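Long-range contact in NTP_transf_2 domain-containing protein (Capnocytophaga granulosa, PDB 6WT9), which makes the second messenger 3',3'-c-di-GMP from two GTP molecules in response to phage infection, as the nucleotide cyclase of a CBASS antiviral system: residues H172-K177 and I214-S219. Residues are numbered along the deposited sequence; the frame is centred on the assembly and turned at random.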
# COMPACT_ATOMS: atom_id res chain seq x y z
N HIS A 172 -8.24 -6.31 18.52
CA HIS A 172 -7.10 -5.40 18.47
C HIS A 172 -7.52 -4.01 18.94
O HIS A 172 -8.55 -3.50 18.50
CB HIS A 172 -6.53 -5.32 17.06
CG HIS A 172 -5.17 -4.70 16.99
ND1 HIS A 172 -4.97 -3.36 16.71
CD2 HIS A 172 -3.94 -5.23 17.19
CE1 HIS A 172 -3.68 -3.10 16.73
NE2 HIS A 172 -3.03 -4.21 17.02
N PRO A 173 -6.74 -3.38 19.83
CA PRO A 173 -7.16 -2.10 20.41
C PRO A 173 -6.97 -0.89 19.50
O PRO A 173 -7.29 0.22 19.92
CB PRO A 173 -6.26 -1.99 21.65
CG PRO A 173 -5.03 -2.73 21.28
CD PRO A 173 -5.48 -3.87 20.41
N LYS A 174 -6.45 -1.07 18.29
CA LYS A 174 -6.28 0.05 17.37
C LYS A 174 -7.19 0.00 16.16
O LYS A 174 -7.29 1.01 15.45
CB LYS A 174 -4.82 0.14 16.90
CG LYS A 174 -3.85 0.75 17.91
CD LYS A 174 -2.51 1.05 17.26
CE LYS A 174 -1.39 0.19 17.83
NZ LYS A 174 -1.03 0.59 19.22
N ALA A 175 -7.86 -1.12 15.90
CA ALA A 175 -8.68 -1.23 14.71
C ALA A 175 -9.73 -2.31 14.90
O ALA A 175 -9.51 -3.30 15.59
CB ALA A 175 -7.83 -1.53 13.47
N ILE A 176 -10.88 -2.09 14.26
CA ILE A 176 -11.94 -3.09 14.15
C ILE A 176 -11.88 -3.66 12.74
O ILE A 176 -11.79 -2.91 11.76
CB ILE A 176 -13.32 -2.49 14.43
CG1 ILE A 176 -13.33 -1.77 15.78
CG2 ILE A 176 -14.40 -3.56 14.39
CD1 ILE A 176 -14.65 -1.08 16.09
N LYS A 177 -11.92 -4.99 12.63
CA LYS A 177 -11.86 -5.67 11.34
C LYS A 177 -13.17 -6.39 11.10
O LYS A 177 -13.59 -7.21 11.92
CB LYS A 177 -10.68 -6.65 11.28
CG LYS A 177 -10.47 -7.28 9.92
CD LYS A 177 -9.21 -8.12 9.87
CE LYS A 177 -8.88 -8.54 8.45
NZ LYS A 177 -8.63 -7.37 7.56
N ILE A 214 -4.00 8.25 16.25
CA ILE A 214 -4.80 7.03 16.34
C ILE A 214 -5.18 6.78 17.79
O ILE A 214 -4.35 6.89 18.69
CB ILE A 214 -4.04 5.84 15.74
CG1 ILE A 214 -3.56 6.17 14.32
CG2 ILE A 214 -4.90 4.59 15.75
CD1 ILE A 214 -4.67 6.53 13.37
N TYR A 215 -6.44 6.42 18.01
CA TYR A 215 -6.90 6.08 19.35
C TYR A 215 -6.44 4.68 19.72
O TYR A 215 -6.59 3.74 18.93
CB TYR A 215 -8.41 6.18 19.46
CG TYR A 215 -8.94 5.68 20.79
CD1 TYR A 215 -8.66 6.37 21.96
CD2 TYR A 215 -9.70 4.53 20.86
CE1 TYR A 215 -9.14 5.91 23.18
CE2 TYR A 215 -10.18 4.07 22.07
CZ TYR A 215 -9.89 4.76 23.23
OH TYR A 215 -10.37 4.32 24.44
N ASN A 216 -5.89 4.53 20.92
CA ASN A 216 -5.40 3.25 21.42
C ASN A 216 -6.33 2.81 22.55
O ASN A 216 -6.29 3.37 23.65
CB ASN A 216 -3.96 3.38 21.90
CG ASN A 216 -3.30 2.04 22.14
OD1 ASN A 216 -3.91 1.12 22.68
ND2 ASN A 216 -2.04 1.92 21.74
N LYS A 217 -7.16 1.81 22.27
CA LYS A 217 -8.10 1.31 23.27
C LYS A 217 -7.37 0.72 24.47
O LYS A 217 -7.86 0.80 25.60
CB LYS A 217 -9.02 0.27 22.64
CG LYS A 217 -10.08 -0.32 23.56
CD LYS A 217 -10.87 -1.40 22.84
CE LYS A 217 -11.95 -1.99 23.72
NZ LYS A 217 -12.73 -3.04 23.00
N ARG A 218 -6.19 0.13 24.25
CA ARG A 218 -5.47 -0.53 25.33
C ARG A 218 -4.95 0.47 26.35
O ARG A 218 -5.04 0.23 27.56
CB ARG A 218 -4.33 -1.37 24.75
CG ARG A 218 -3.26 -1.77 25.74
CD ARG A 218 -1.98 -1.00 25.48
NE ARG A 218 -1.74 -0.82 24.05
CZ ARG A 218 -1.16 -1.73 23.27
NH1 ARG A 218 -0.75 -2.88 23.78
NH2 ARG A 218 -0.98 -1.48 21.98
N SER A 219 -4.40 1.59 25.89
CA SER A 219 -3.85 2.60 26.79
C SER A 219 -4.80 3.76 27.04
O SER A 219 -4.49 4.63 27.86
CB SER A 219 -2.53 3.15 26.23
OG SER A 219 -2.73 3.81 24.99
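Pro173 lies against the backbone and CB atoms of Lys217 and Arg218 where the turn leading into strand 176-180 meets the residues following strand 212-216. One backbone bond ties the two backbones together: Lys217 N donates to Pro173 O at 2.8 Å with an N-H...O angle of 164°. Around it the proline ring packs on segment 214-219, its CB 3.4 Å from Arg218 N and 3.7 Å from Lys217 CB, while CG sits over one face of the Arg218 guanidinium, displaced toward the rim.

The polar side is organised by Asn216. CG lies anti to the backbone N (chi1 -167°), and the turn about chi2 brings OD1 to the following residues: Ser219 N, 3.3 Å from OD1, completes an Asx motif, and Arg218 NE donates to OD1 at 3.2 Å. Both donors approach from the same face of the amide plane, Ser219 N well above it and Arg218 NE tilted 24° from it. The other amide branch faces Lys174, whose chain bends at chi3 and chi4; its NZ lies 3.0 Å from Asn216 ND2 and, at the guanidinium edge, 3.5 Å from Arg218 NH2. These are donor-donor contacts, and the ammonium finds its acceptor in a salt bridge to Glu223 on strand 221-226. Lys217 instead runs extended, away from the proline, to a salt bridge with Glu158 of helix 147-164.

The one hydrogen bond across the segments is thus backbone to backbone; the rest is largely packing of Pro173 and Lys174, joining neighbours of strand 185-194 in the mixed sheet, while Glu223 probably offsets the repulsion between Lys174 and Arg218.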